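Long-range contacts in integral membrane indolylacetylinositol arabinosyltransferase EmbC (Mycolicibacterium smegmatis, PDB 7BVE), which probably transfers arabinose units during synthesis of the arabinan polymers of the mycobacterial cell wall, and binds the anti-tuberculosis drug ethambutol: residues A[29-34]-A[470-474]; A[144-148]-A[177-181]; A[269-275]-A[700-705]; A[602-607]-A[661-666]. All blocks are in the same frame, centred on the assembly; numbering follows the deposited sequence.

Interaction 1 (A[29-34]-A[470-474]); sequences MAIATP and IFLIF
The N-terminal helix 14-32 meets the short helix 470-473 of the GT-C-type membrane region here, through residues 29-34 on the C-terminal part of the first. A30 faces I470 (CA-CA 6.1 Å) and P34 faces F474 (5.8 Å). F474 leaves helical geometry at phi/psi -102/37, although its N still hydrogen-bonds to I470 O at 3.0 Å. The larger side chains do the filling. I470 (chi1 m, chi2 t) puts CG2 3.4 Å from A30 O, 4.0 Å from T33 CG2 and 4.0 Å from P34 CG. F471, with chi1 m and chi2 -75°, reaches back to the helix: its CE1 lies 3.5 Å from M29 O, its CE2 3.7 Å from A30 CB. T33 (chi1 t) brings CG2 to 4.2 Å from F471 CD1. K216 NZ of helix 214-238 hydrogen-bonds to both T33 O and F474 O, tying the segments together. F474 (chi1 m, chi2 -80°) turns one ring face to the proline in a CH-pi contact, P34 CB sitting 4.0 Å from the ring centroid, 11° off its normal.

Interaction 2 (A[144-148]-A[177-181]); sequences TAHAD and YDFRP
Where strand 140-145 of the concanavalin-like domain runs out, residues 145-148 are met by the loop 177-181 that follows strand 171-175. The two run nearly antiparallel, 159° apart, with A147 opposite D178 (CA-CA 5.4 Å) and A145 opposite R180 (6.2 Å). A145 is extended (-133/137), whereas A147 turns at -77/-8. Y177, extended at -162/158, directs CB away and approaches through its backbone, Y177 O lying 4.0 Å from D148 O. D178 (chi1 t) sets OD1 3.6 Å from A147 CA. F179, at phi/psi -99/36, bends the loop, and its ring rests on R121 and V150. The R180 side chain then folds back over the loop to meet D178, with chi1 m, chi2 t and chi3 m, giving a two-pronged salt bridge: R180 NE to D178 OD1 3.2 Å and R180 NH1 to D178 OD2 3.3 Å. Its guanidinium lies with one face over A147 CA, 3.9 Å from NE, and R180 CG is 3.3 Å from H146 O. P181 closes the row, its CD 4.3 Å from A145 CB. R180 NH2 also hydrogen-bonds to A65 O and NH1 to P1070 O, so the arginine links the loop to the chain before strand 67-71 and to the C-terminal tail, while its approach to 144-148 rests on van der Waals contact.

Interaction 3 (A[269-275]-A[700-705]); sequences WWHFVGA and EVVSLT
L704, W270 and W269 bury the most surface where helix 258-272 ends against helix 688-710. The first helix stops at F272; V273 breaks from it at phi/psi -98/85, and G274 and A275 continue extended (-151/149 and -80/145). Residues 700-705 are helical throughout. By nearest CA atoms W270 faces V701 (7.1 Å), V273 faces T705 (6.4 Å) and G274 faces L704 (6.6 Å). L704 (chi1 -84°, chi2 t) points into the junction, its CD1 3.5 Å from W270 CH2, 3.5 Å from A275 N and 3.7 Å from A275 CB, so one methyl touches both the indole and the extended chain beyond the helix. W270 (chi1 t, chi2 -100°) brings CE3 to 4.2 Å from V701 CG2 and, at the ring edge, CZ3 to 4.1 Å from E700 O. W269, also chi1 t but with chi2 -118°, presents its indole edge: CD1 lies 3.9 Å from V701 CG1, and NE1 gives a weak hydrogen bond to T705 OG1 at 3.3 Å. That hydroxyl in turn donates to V701 O within its own helix, 2.8 Å away. L376 of helix 361-378 touches W270, E700 and V701, making this a three-helix junction. Buried apolar contacts with a single weak polar link mark it as transmembrane helix packing in the GT-C fold, at the point where a membrane helix gives way to a loop.

Interaction 4 (A[602-607]-A[661-666]); sequences RRNRTV and VAAWFH
Helices 602-607 and 661-666 lie almost antiparallel, their axes 8.7 Å apart at closest approach and their N-to-C directions at 170°. R603 faces A662 at a CA-CA distance of 5.1 Å, the small alanine allowing so close an approach. T606 and V607 close round that methyl: A662 CB is 3.8 Å from T606 CG2 and 3.9 Å from V607 CG2. On one flank F665 (chi1 -79°, chi2 -27°) lies under the R602 side chain (chi1 p, chi2 t), with F665 CZ 3.3 Å from R602 NE; R602 CD makes a CH-pi contact 4.1 Å from the ring centroid, 7° off the normal. T606 OG1 meets the F665 edge at CE2, 3.6 Å, and donates a hydrogen bond to R602 O at 2.7 Å. R603 (chi1 t, chi2 -93°) bends so that NH2 lies over the H666 ring, 3.5 Å from H666 CD2, and its NE hydrogen-bonds to N604 OD1 at 3.3 Å. This is antiparallel packing of consecutive, predicted transmembrane helices of the GT-C-type region, joining the start of helix 602-619 to the C-terminal part of helix 647-668, with V672 of the following loop against R602.

Overall arrangement
Interactions 1, 3 and 4 pack helical elements of the membrane part, whereas interaction 2 belongs to the concanavalin-like beta domain, its centre about 75 Å from that of interaction 4. The most buried is interaction 3, dominated by tryptophan, leucine and valine, with a weak indole-hydroxyl bond. Interaction 1 is partly buried and apolar, built on phenylalanine, isoleucine and proline. Interaction 4 lies farthest from the chain centre, at helix ends where arginines lie over aromatic rings; interaction 2, also only partly buried, owes its polar character to an Asp-Arg pair within one loop. No helix or strand is shared. Along the chain interactions 1 and 3 cross, while 269-275 and 700-705 bracket both segments of interaction 4.

Interaction 1 (A[29-34]-A[470-474])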
loop_
_atom_site.group_PDB
_atom_site.type_symbol
_atom_site.label_atom_id
_atom_site.label_comp_id
_atom_site.label_asym_id
_atom_site.label_seq_id
_atom_site.Cartn_x
_atom_site.Cartn_y
_atom_site.Cartn_z
ATOM N N MET A 29 23.855 -43.392 1.150
ATOM C CA MET A 29 23.257 -43.427 -0.182
ATOM C C MET A 29 22.365 -42.227 -0.467
ATOM O O MET A 29 22.125 -41.927 -1.640
ATOM C CB MET A 29 22.438 -44.699 -0.377
ATOM C CG MET A 29 23.231 -45.981 -0.441
ATOM S SD MET A 29 24.259 -46.112 -1.903
ATOM C CE MET A 29 25.131 -47.632 -1.547
ATOM N N ALA A 30 21.855 -41.546 0.559
ATOM C CA ALA A 30 21.112 -40.310 0.345
ATOM C C ALA A 30 22.007 -39.100 0.147
ATOM O O ALA A 30 21.656 -38.204 -0.621
ATOM C CB ALA A 30 20.171 -40.051 1.518
ATOM N N ILE A 31 23.148 -39.041 0.836
ATOM C CA ILE A 31 24.098 -37.960 0.585
ATOM C C ILE A 31 24.737 -38.104 -0.795
ATOM O O ILE A 31 24.960 -37.105 -1.490
ATOM C CB ILE A 31 25.143 -37.905 1.721
ATOM C CG1 ILE A 31 24.470 -37.516 3.035
ATOM C CG2 ILE A 31 26.254 -36.915 1.434
ATOM C CD1 ILE A 31 23.804 -36.156 2.997
ATOM N N ALA A 32 24.978 -39.334 -1.250
ATOM C CA ALA A 32 25.691 -39.524 -2.508
ATOM C C ALA A 32 24.852 -39.246 -3.749
ATOM O O ALA A 32 25.419 -38.852 -4.770
ATOM C CB ALA A 32 26.235 -40.949 -2.597
ATOM N N THR A 33 23.536 -39.445 -3.701
ATOM C CA THR A 33 22.720 -39.449 -4.920
ATOM C C THR A 33 22.542 -38.159 -5.742
ATOM O O THR A 33 22.212 -38.300 -6.922
ATOM C CB THR A 33 21.329 -40.031 -4.627
ATOM O OG1 THR A 33 20.613 -40.179 -5.856
ATOM C CG2 THR A 33 20.513 -39.169 -3.698
ATOM N N PRO A 34 22.700 -36.915 -5.252
ATOM C CA PRO A 34 22.622 -35.793 -6.198
ATOM C C PRO A 34 23.836 -35.642 -7.097
ATOM O O PRO A 34 23.772 -34.863 -8.055
ATOM C CB PRO A 34 22.490 -34.570 -5.286
ATOM C CG PRO A 34 22.055 -35.075 -4.019
ATOM C CD PRO A 34 22.750 -36.366 -3.883
ATOM N N ILE A 470 15.647 -36.809 -0.077
ATOM C CA ILE A 470 16.595 -36.461 -1.134
ATOM C C ILE A 470 16.462 -37.405 -2.328
ATOM O O ILE A 470 16.682 -37.003 -3.476
ATOM C CB ILE A 470 18.015 -36.441 -0.530
ATOM C CG1 ILE A 470 18.096 -35.348 0.529
ATOM C CG2 ILE A 470 19.088 -36.168 -1.556
ATOM C CD1 ILE A 470 19.361 -35.376 1.334
ATOM N N PHE A 471 16.027 -38.645 -2.092
ATOM C CA PHE A 471 15.714 -39.551 -3.191
ATOM C C PHE A 471 14.500 -39.105 -3.989
ATOM O O PHE A 471 14.346 -39.519 -5.140
ATOM C CB PHE A 471 15.447 -40.959 -2.674
ATOM C CG PHE A 471 16.612 -41.586 -1.995
ATOM C CD1 PHE A 471 17.675 -42.064 -2.727
ATOM C CD2 PHE A 471 16.628 -41.730 -0.622
ATOM C CE1 PHE A 471 18.746 -42.652 -2.104
ATOM C CE2 PHE A 471 17.696 -42.320 0.006
ATOM C CZ PHE A 471 18.752 -42.782 -0.737
ATOM N N LEU A 472 13.623 -38.299 -3.401
ATOM C CA LEU A 472 12.442 -37.820 -4.102
ATOM C C LEU A 472 12.701 -36.495 -4.796
ATOM O O LEU A 472 12.148 -36.238 -5.868
ATOM C CB LEU A 472 11.274 -37.676 -3.126
ATOM C CG LEU A 472 9.899 -37.318 -3.691
ATOM C CD1 LEU A 472 9.378 -38.429 -4.582
ATOM C CD2 LEU A 472 8.923 -37.024 -2.581
ATOM N N ILE A 473 13.537 -35.647 -4.201
ATOM C CA ILE A 473 13.855 -34.362 -4.817
ATOM C C ILE A 473 14.751 -34.558 -6.032
ATOM O O ILE A 473 14.501 -34.001 -7.106
ATOM C CB ILE A 473 14.513 -33.431 -3.789
ATOM C CG1 ILE A 473 13.567 -33.152 -2.638
ATOM C CG2 ILE A 473 14.912 -32.130 -4.423
ATOM C CD1 ILE A 473 14.255 -32.484 -1.500
ATOM N N PHE A 474 15.805 -35.354 -5.885
ATOM C CA PHE A 474 16.834 -35.503 -6.908
ATOM C C PHE A 474 16.682 -36.787 -7.694
ATOM O O PHE A 474 17.677 -37.411 -8.055
ATOM C CB PHE A 474 18.218 -35.440 -6.279
ATOM C CG PHE A 474 18.584 -34.092 -5.760
ATOM C CD1 PHE A 474 19.038 -33.110 -6.618
ATOM C CD2 PHE A 474 18.487 -33.808 -4.416
ATOM C CE1 PHE A 474 19.378 -31.870 -6.142
ATOM C CE2 PHE A 474 18.824 -32.569 -3.936
ATOM C CZ PHE A 474 19.270 -31.597 -4.804
#

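Interaction 2 (A[144-148]-A[177-181])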
loop_
_atom_site.group_PDB
_atom_site.type_symbol
_atom_site.label_atom_id
_atom_site.label_comp_id
_atom_site.label_asym_id
_atom_site.label_seq_id
_atom_site.Cartn_x
_atom_site.Cartn_y
_atom_site.Cartn_z
ATOM N N THR A 144 30.456 -16.360 -35.385
ATOM C CA THR A 144 30.440 -17.225 -34.216
ATOM C C THR A 144 29.856 -16.444 -33.049
ATOM O O THR A 144 30.133 -15.257 -32.894
ATOM C CB THR A 144 31.856 -17.719 -33.877
ATOM O OG1 THR A 144 32.458 -18.297 -35.037
ATOM C CG2 THR A 144 31.820 -18.788 -32.818
ATOM N N ALA A 145 29.030 -17.101 -32.238
ATOM C CA ALA A 145 28.453 -16.466 -31.062
ATOM C C ALA A 145 28.596 -17.373 -29.851
ATOM O O ALA A 145 28.373 -18.580 -29.942
ATOM C CB ALA A 145 26.982 -16.125 -31.274
ATOM N N HIS A 146 28.975 -16.785 -28.717
ATOM C CA HIS A 146 29.111 -17.497 -27.457
ATOM C C HIS A 146 28.621 -16.600 -26.334
ATOM O O HIS A 146 28.159 -15.481 -26.564
ATOM C CB HIS A 146 30.555 -17.912 -27.178
ATOM C CG HIS A 146 31.106 -18.892 -28.156
ATOM N ND1 HIS A 146 30.695 -20.205 -28.201
ATOM C CD2 HIS A 146 32.067 -18.765 -29.098
ATOM C CE1 HIS A 146 31.364 -20.839 -29.146
ATOM N NE2 HIS A 146 32.203 -19.989 -29.705
ATOM N N ALA A 147 28.764 -17.081 -25.103
ATOM C CA ALA A 147 28.312 -16.338 -23.934
ATOM C C ALA A 147 29.244 -15.205 -23.542
ATOM O O ALA A 147 28.882 -14.412 -22.671
ATOM C CB ALA A 147 28.139 -17.286 -22.751
ATOM N N ASP A 148 30.418 -15.105 -24.159
ATOM C CA ASP A 148 31.388 -14.078 -23.805
ATOM C C ASP A 148 31.736 -13.162 -24.973
ATOM O O ASP A 148 32.002 -11.976 -24.764
ATOM C CB ASP A 148 32.644 -14.736 -23.245
ATOM C CG ASP A 148 33.175 -15.827 -24.138
ATOM O OD1 ASP A 148 32.510 -16.153 -25.138
ATOM O OD2 ASP A 148 34.259 -16.365 -23.843
ATOM N N TYR A 177 29.672 -8.478 -22.577
ATOM C CA TYR A 177 28.223 -8.537 -22.456
ATOM C C TYR A 177 27.767 -9.768 -23.220
ATOM O O TYR A 177 28.479 -10.268 -24.093
ATOM C CB TYR A 177 27.567 -7.259 -22.992
ATOM C CG TYR A 177 26.068 -7.174 -22.844
ATOM C CD1 TYR A 177 25.485 -7.012 -21.599
ATOM C CD2 TYR A 177 25.242 -7.214 -23.954
ATOM C CE1 TYR A 177 24.117 -6.922 -21.461
ATOM C CE2 TYR A 177 23.874 -7.121 -23.829
ATOM C CZ TYR A 177 23.318 -6.975 -22.580
ATOM O OH TYR A 177 21.952 -6.883 -22.447
ATOM N N ASP A 178 26.583 -10.265 -22.868
ATOM C CA ASP A 178 26.053 -11.489 -23.463
ATOM C C ASP A 178 25.238 -11.092 -24.692
ATOM O O ASP A 178 24.073 -10.706 -24.600
ATOM C CB ASP A 178 25.239 -12.257 -22.430
ATOM C CG ASP A 178 25.064 -13.710 -22.786
ATOM O OD1 ASP A 178 25.454 -14.102 -23.897
ATOM O OD2 ASP A 178 24.582 -14.477 -21.932
ATOM N N PHE A 179 25.871 -11.173 -25.861
ATOM C CA PHE A 179 25.261 -10.782 -27.126
ATOM C C PHE A 179 24.728 -11.969 -27.904
ATOM O O PHE A 179 24.829 -11.984 -29.132
ATOM C CB PHE A 179 26.253 -10.030 -28.013
ATOM C CG PHE A 179 26.620 -8.669 -27.518
ATOM C CD1 PHE A 179 25.750 -7.608 -27.671
ATOM C CD2 PHE A 179 27.858 -8.441 -26.945
ATOM C CE1 PHE A 179 26.090 -6.358 -27.230
ATOM C CE2 PHE A 179 28.204 -7.194 -26.507
ATOM C CZ PHE A 179 27.320 -6.152 -26.645
ATOM N N ARG A 180 24.205 -12.973 -27.237
ATOM C CA ARG A 180 23.661 -14.094 -27.981
ATOM C C ARG A 180 22.306 -13.722 -28.567
ATOM O O ARG A 180 21.491 -13.099 -27.881
ATOM C CB ARG A 180 23.548 -15.330 -27.106
ATOM C CG ARG A 180 24.871 -16.002 -26.876
ATOM C CD ARG A 180 24.751 -17.270 -26.080
ATOM N NE ARG A 180 24.493 -17.023 -24.673
ATOM C CZ ARG A 180 24.265 -17.980 -23.788
ATOM N NH1 ARG A 180 24.050 -17.678 -22.523
ATOM N NH2 ARG A 180 24.262 -19.241 -24.168
ATOM N N PRO A 181 22.044 -14.052 -29.827
ATOM C CA PRO A 181 20.766 -13.697 -30.436
ATOM C C PRO A 181 19.666 -14.685 -30.089
ATOM O O PRO A 181 19.909 -15.864 -29.831
ATOM C CB PRO A 181 21.085 -13.734 -31.933
ATOM C CG PRO A 181 22.164 -14.708 -32.047
ATOM C CD PRO A 181 22.995 -14.564 -30.824
#

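Interaction 3 (A[269-275]-A[700-705])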
loop_
_atom_site.group_PDB
_atom_site.type_symbol
_atom_site.label_atom_id
_atom_site.label_comp_id
_atom_site.label_asym_id
_atom_site.label_seq_id
_atom_site.Cartn_x
_atom_site.Cartn_y
_atom_site.Cartn_z
ATOM N N TRP A 269 -21.174 -29.598 -1.136
ATOM C CA TRP A 269 -21.893 -28.579 -1.887
ATOM C C TRP A 269 -20.974 -27.440 -2.315
ATOM O O TRP A 269 -21.153 -26.868 -3.394
ATOM C CB TRP A 269 -23.072 -28.086 -1.054
ATOM C CG TRP A 269 -23.993 -27.110 -1.718
ATOM C CD1 TRP A 269 -24.237 -25.835 -1.328
ATOM C CD2 TRP A 269 -24.770 -27.321 -2.904
ATOM N NE1 TRP A 269 -25.138 -25.248 -2.172
ATOM C CE2 TRP A 269 -25.491 -26.146 -3.141
ATOM C CE3 TRP A 269 -24.942 -28.401 -3.774
ATOM C CZ2 TRP A 269 -26.335 -26.001 -4.230
ATOM C CZ3 TRP A 269 -25.792 -28.261 -4.841
ATOM C CH2 TRP A 269 -26.478 -27.073 -5.061
ATOM N N TRP A 270 -19.957 -27.125 -1.520
ATOM C CA TRP A 270 -18.971 -26.156 -1.971
ATOM C C TRP A 270 -18.064 -26.734 -3.046
ATOM O O TRP A 270 -17.497 -25.984 -3.840
ATOM C CB TRP A 270 -18.146 -25.686 -0.787
ATOM C CG TRP A 270 -17.161 -24.647 -1.094
ATOM C CD1 TRP A 270 -15.838 -24.821 -1.299
ATOM C CD2 TRP A 270 -17.401 -23.249 -1.187
ATOM N NE1 TRP A 270 -15.232 -23.621 -1.530
ATOM C CE2 TRP A 270 -16.177 -22.636 -1.468
ATOM C CE3 TRP A 270 -18.540 -22.455 -1.067
ATOM C CZ2 TRP A 270 -16.054 -21.272 -1.628
ATOM C CZ3 TRP A 270 -18.417 -21.107 -1.228
ATOM C CH2 TRP A 270 -17.183 -20.524 -1.497
ATOM N N HIS A 271 -17.890 -28.055 -3.072
ATOM C CA HIS A 271 -17.155 -28.672 -4.167
ATOM C C HIS A 271 -17.887 -28.501 -5.484
ATOM O O HIS A 271 -17.252 -28.357 -6.530
ATOM C CB HIS A 271 -16.928 -30.150 -3.866
ATOM C CG HIS A 271 -16.100 -30.865 -4.887
ATOM N ND1 HIS A 271 -14.739 -30.698 -4.990
ATOM C CD2 HIS A 271 -16.439 -31.772 -5.830
ATOM C CE1 HIS A 271 -14.278 -31.462 -5.961
ATOM N NE2 HIS A 271 -15.290 -32.123 -6.487
ATOM N N PHE A 272 -19.216 -28.491 -5.459
ATOM C CA PHE A 272 -19.928 -28.242 -6.717
ATOM C C PHE A 272 -20.132 -26.758 -7.040
ATOM O O PHE A 272 -19.635 -26.282 -8.062
ATOM C CB PHE A 272 -21.251 -28.998 -6.732
ATOM C CG PHE A 272 -21.077 -30.457 -6.933
ATOM C CD1 PHE A 272 -20.862 -30.960 -8.195
ATOM C CD2 PHE A 272 -21.092 -31.328 -5.867
ATOM C CE1 PHE A 272 -20.681 -32.298 -8.395
ATOM C CE2 PHE A 272 -20.913 -32.670 -6.064
ATOM C CZ PHE A 272 -20.706 -33.153 -7.331
ATOM N N VAL A 273 -20.861 -26.010 -6.213
ATOM C CA VAL A 273 -21.074 -24.576 -6.466
ATOM C C VAL A 273 -20.065 -23.798 -5.620
ATOM O O VAL A 273 -20.349 -23.295 -4.536
ATOM C CB VAL A 273 -22.529 -24.157 -6.217
ATOM C CG1 VAL A 273 -23.426 -24.742 -7.245
ATOM C CG2 VAL A 273 -23.053 -24.698 -4.969
ATOM N N GLY A 274 -18.866 -23.626 -6.139
ATOM C CA GLY A 274 -17.813 -23.095 -5.300
ATOM C C GLY A 274 -16.800 -22.324 -6.099
ATOM O O GLY A 274 -16.538 -22.628 -7.264
ATOM N N ALA A 275 -16.216 -21.326 -5.462
ATOM C CA ALA A 275 -15.191 -20.532 -6.101
ATOM C C ALA A 275 -13.864 -21.262 -6.060
ATOM O O ALA A 275 -13.550 -21.960 -5.095
ATOM C CB ALA A 275 -15.056 -19.186 -5.414
ATOM N N GLU A 700 -21.185 -17.020 2.891
ATOM C CA GLU A 700 -20.393 -17.378 1.709
ATOM C C GLU A 700 -21.106 -18.407 0.836
ATOM O O GLU A 700 -21.175 -18.259 -0.396
ATOM C CB GLU A 700 -19.047 -17.933 2.152
ATOM C CG GLU A 700 -18.215 -16.978 2.956
ATOM C CD GLU A 700 -17.095 -17.684 3.677
ATOM O OE1 GLU A 700 -16.953 -18.909 3.480
ATOM O OE2 GLU A 700 -16.412 -17.040 4.501
ATOM N N VAL A 701 -21.653 -19.452 1.465
ATOM C CA VAL A 701 -22.289 -20.533 0.711
ATOM C C VAL A 701 -23.553 -20.038 0.008
ATOM O O VAL A 701 -23.779 -20.324 -1.176
ATOM C CB VAL A 701 -22.571 -21.725 1.642
ATOM C CG1 VAL A 701 -23.349 -22.796 0.941
ATOM C CG2 VAL A 701 -21.268 -22.302 2.134
ATOM N N VAL A 702 -24.362 -19.232 0.703
ATOM C CA VAL A 702 -25.568 -18.681 0.096
ATOM C C VAL A 702 -25.233 -17.656 -0.990
ATOM O O VAL A 702 -25.949 -17.561 -1.993
ATOM C CB VAL A 702 -26.470 -18.120 1.215
ATOM C CG1 VAL A 702 -27.624 -17.314 0.689
ATOM C CG2 VAL A 702 -27.039 -19.261 2.013
ATOM N N SER A 703 -24.112 -16.937 -0.868
ATOM C CA SER A 703 -23.764 -15.963 -1.899
ATOM C C SER A 703 -23.360 -16.638 -3.204
ATOM O O SER A 703 -23.779 -16.207 -4.284
ATOM C CB SER A 703 -22.656 -15.040 -1.406
ATOM O OG SER A 703 -21.434 -15.730 -1.298
ATOM N N LEU A 704 -22.598 -17.731 -3.138
ATOM C CA LEU A 704 -22.308 -18.407 -4.410
ATOM C C LEU A 704 -23.468 -19.249 -4.942
ATOM O O LEU A 704 -23.582 -19.420 -6.163
ATOM C CB LEU A 704 -21.037 -19.235 -4.313
ATOM C CG LEU A 704 -19.828 -18.339 -4.572
ATOM C CD1 LEU A 704 -18.595 -19.055 -4.304
ATOM C CD2 LEU A 704 -19.798 -17.948 -6.017
ATOM N N THR A 705 -24.375 -19.725 -4.085
ATOM C CA THR A 705 -25.571 -20.384 -4.607
ATOM C C THR A 705 -26.496 -19.387 -5.305
ATOM O O THR A 705 -27.076 -19.693 -6.355
ATOM C CB THR A 705 -26.293 -21.107 -3.478
ATOM O OG1 THR A 705 -25.369 -21.968 -2.812
ATOM C CG2 THR A 705 -27.406 -21.955 -4.018
#

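Interaction 4 (A[602-607]-A[661-666])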
loop_
_atom_site.group_PDB
_atom_site.type_symbol
_atom_site.label_atom_id
_atom_site.label_comp_id
_atom_site.label_asym_id
_atom_site.label_seq_id
_atom_site.Cartn_x
_atom_site.Cartn_y
_atom_site.Cartn_z
ATOM N N ARG A 602 -18.591 -11.782 34.216
ATOM C CA ARG A 602 -19.347 -11.510 33.002
ATOM C C ARG A 602 -18.962 -10.186 32.356
ATOM O O ARG A 602 -19.319 -9.951 31.194
ATOM C CB ARG A 602 -20.835 -11.557 33.316
ATOM C CG ARG A 602 -21.294 -10.497 34.257
ATOM C CD ARG A 602 -22.723 -10.736 34.687
ATOM N NE ARG A 602 -23.624 -10.826 33.546
ATOM C CZ ARG A 602 -24.913 -11.129 33.634
ATOM N NH1 ARG A 602 -25.473 -11.325 34.818
ATOM N NH2 ARG A 602 -25.652 -11.203 32.536
ATOM N N ARG A 603 -18.231 -9.335 33.077
ATOM C CA ARG A 603 -17.599 -8.158 32.490
ATOM C C ARG A 603 -16.632 -8.562 31.383
ATOM O O ARG A 603 -16.672 -8.019 30.271
ATOM C CB ARG A 603 -16.884 -7.387 33.606
ATOM C CG ARG A 603 -16.403 -5.968 33.323
ATOM C CD ARG A 603 -14.968 -5.894 32.841
ATOM N NE ARG A 603 -14.045 -6.632 33.694
ATOM C CZ ARG A 603 -13.509 -6.170 34.816
ATOM N NH1 ARG A 603 -12.680 -6.932 35.511
ATOM N NH2 ARG A 603 -13.798 -4.954 35.244
ATOM N N ASN A 604 -15.789 -9.560 31.662
ATOM C CA ASN A 604 -14.797 -10.012 30.694
ATOM C C ASN A 604 -15.448 -10.724 29.517
ATOM O O ASN A 604 -15.003 -10.584 28.371
ATOM C CB ASN A 604 -13.798 -10.935 31.378
ATOM C CG ASN A 604 -12.939 -10.220 32.383
ATOM O OD1 ASN A 604 -12.507 -9.098 32.161
ATOM N ND2 ASN A 604 -12.672 -10.877 33.494
ATOM N N ARG A 605 -16.515 -11.477 29.779
ATOM C CA ARG A 605 -17.208 -12.174 28.706
ATOM C C ARG A 605 -17.931 -11.202 27.782
ATOM O O ARG A 605 -17.962 -11.404 26.560
ATOM C CB ARG A 605 -18.178 -13.192 29.294
ATOM C CG ARG A 605 -17.490 -14.354 29.970
ATOM C CD ARG A 605 -18.447 -15.491 30.147
ATOM N NE ARG A 605 -19.500 -15.210 31.107
ATOM C CZ ARG A 605 -19.446 -15.573 32.378
ATOM N NH1 ARG A 605 -20.441 -15.287 33.193
ATOM N NH2 ARG A 605 -18.404 -16.246 32.830
ATOM N N THR A 606 -18.476 -10.118 28.335
ATOM C CA THR A 606 -19.095 -9.104 27.490
ATOM C C THR A 606 -18.051 -8.340 26.675
ATOM O O THR A 606 -18.301 -7.984 25.516
ATOM C CB THR A 606 -19.925 -8.167 28.358
ATOM O OG1 THR A 606 -20.826 -8.947 29.146
ATOM C CG2 THR A 606 -20.751 -7.244 27.510
ATOM N N VAL A 607 -16.862 -8.117 27.244
ATOM C CA VAL A 607 -15.786 -7.470 26.488
ATOM C C VAL A 607 -15.308 -8.363 25.340
ATOM O O VAL A 607 -15.026 -7.880 24.232
ATOM C CB VAL A 607 -14.641 -7.072 27.441
ATOM C CG1 VAL A 607 -13.417 -6.607 26.687
ATOM C CG2 VAL A 607 -15.087 -5.952 28.336
ATOM N N VAL A 661 -22.759 -2.086 27.905
ATOM C CA VAL A 661 -23.294 -3.102 28.814
ATOM C C VAL A 661 -22.194 -3.644 29.724
ATOM O O VAL A 661 -22.414 -3.865 30.923
ATOM C CB VAL A 661 -23.986 -4.224 28.018
ATOM C CG1 VAL A 661 -24.458 -5.328 28.923
ATOM C CG2 VAL A 661 -25.167 -3.679 27.273
ATOM N N ALA A 662 -20.981 -3.822 29.185
ATOM C CA ALA A 662 -19.855 -4.270 30.006
ATOM C C ALA A 662 -19.473 -3.236 31.057
ATOM O O ALA A 662 -19.107 -3.591 32.183
ATOM C CB ALA A 662 -18.652 -4.584 29.124
ATOM N N ALA A 663 -19.571 -1.949 30.714
ATOM C CA ALA A 663 -19.279 -0.896 31.684
ATOM C C ALA A 663 -20.337 -0.829 32.779
ATOM O O ALA A 663 -20.020 -0.524 33.934
ATOM C CB ALA A 663 -19.156 0.450 30.980
ATOM N N TRP A 664 -21.596 -1.115 32.443
ATOM C CA TRP A 664 -22.616 -1.193 33.487
ATOM C C TRP A 664 -22.389 -2.389 34.402
ATOM O O TRP A 664 -22.623 -2.299 35.612
ATOM C CB TRP A 664 -24.007 -1.278 32.881
ATOM C CG TRP A 664 -25.077 -1.288 33.919
ATOM C CD1 TRP A 664 -25.483 -0.240 34.691
ATOM C CD2 TRP A 664 -25.848 -2.415 34.340
ATOM N NE1 TRP A 664 -26.479 -0.637 35.545
ATOM C CE2 TRP A 664 -26.720 -1.970 35.350
ATOM C CE3 TRP A 664 -25.897 -3.753 33.949
ATOM C CZ2 TRP A 664 -27.627 -2.818 35.978
ATOM C CZ3 TRP A 664 -26.800 -4.593 34.571
ATOM C CH2 TRP A 664 -27.652 -4.123 35.575
ATOM N N PHE A 665 -21.948 -3.517 33.837
ATOM C CA PHE A 665 -21.562 -4.675 34.647
ATOM C C PHE A 665 -20.400 -4.353 35.572
ATOM O O PHE A 665 -20.334 -4.858 36.697
ATOM C CB PHE A 665 -21.188 -5.846 33.741
ATOM C CG PHE A 665 -22.357 -6.588 33.191
ATOM C CD1 PHE A 665 -23.556 -6.621 33.870
ATOM C CD2 PHE A 665 -22.264 -7.224 31.973
ATOM C CE1 PHE A 665 -24.627 -7.305 33.356
ATOM C CE2 PHE A 665 -23.334 -7.899 31.450
ATOM C CZ PHE A 665 -24.516 -7.941 32.142
ATOM N N HIS A 666 -19.460 -3.537 35.097
ATOM C CA HIS A 666 -18.327 -3.127 35.917
ATOM C C HIS A 666 -18.768 -2.247 37.078
ATOM O O HIS A 666 -18.447 -2.526 38.238
ATOM C CB HIS A 666 -17.314 -2.390 35.047
ATOM C CG HIS A 666 -16.051 -2.018 35.754
ATOM N ND1 HIS A 666 -15.161 -1.104 35.236
ATOM C CD2 HIS A 666 -15.514 -2.445 36.921
ATOM C CE1 HIS A 666 -14.136 -0.975 36.058
ATOM N NE2 HIS A 666 -14.328 -1.777 37.089
#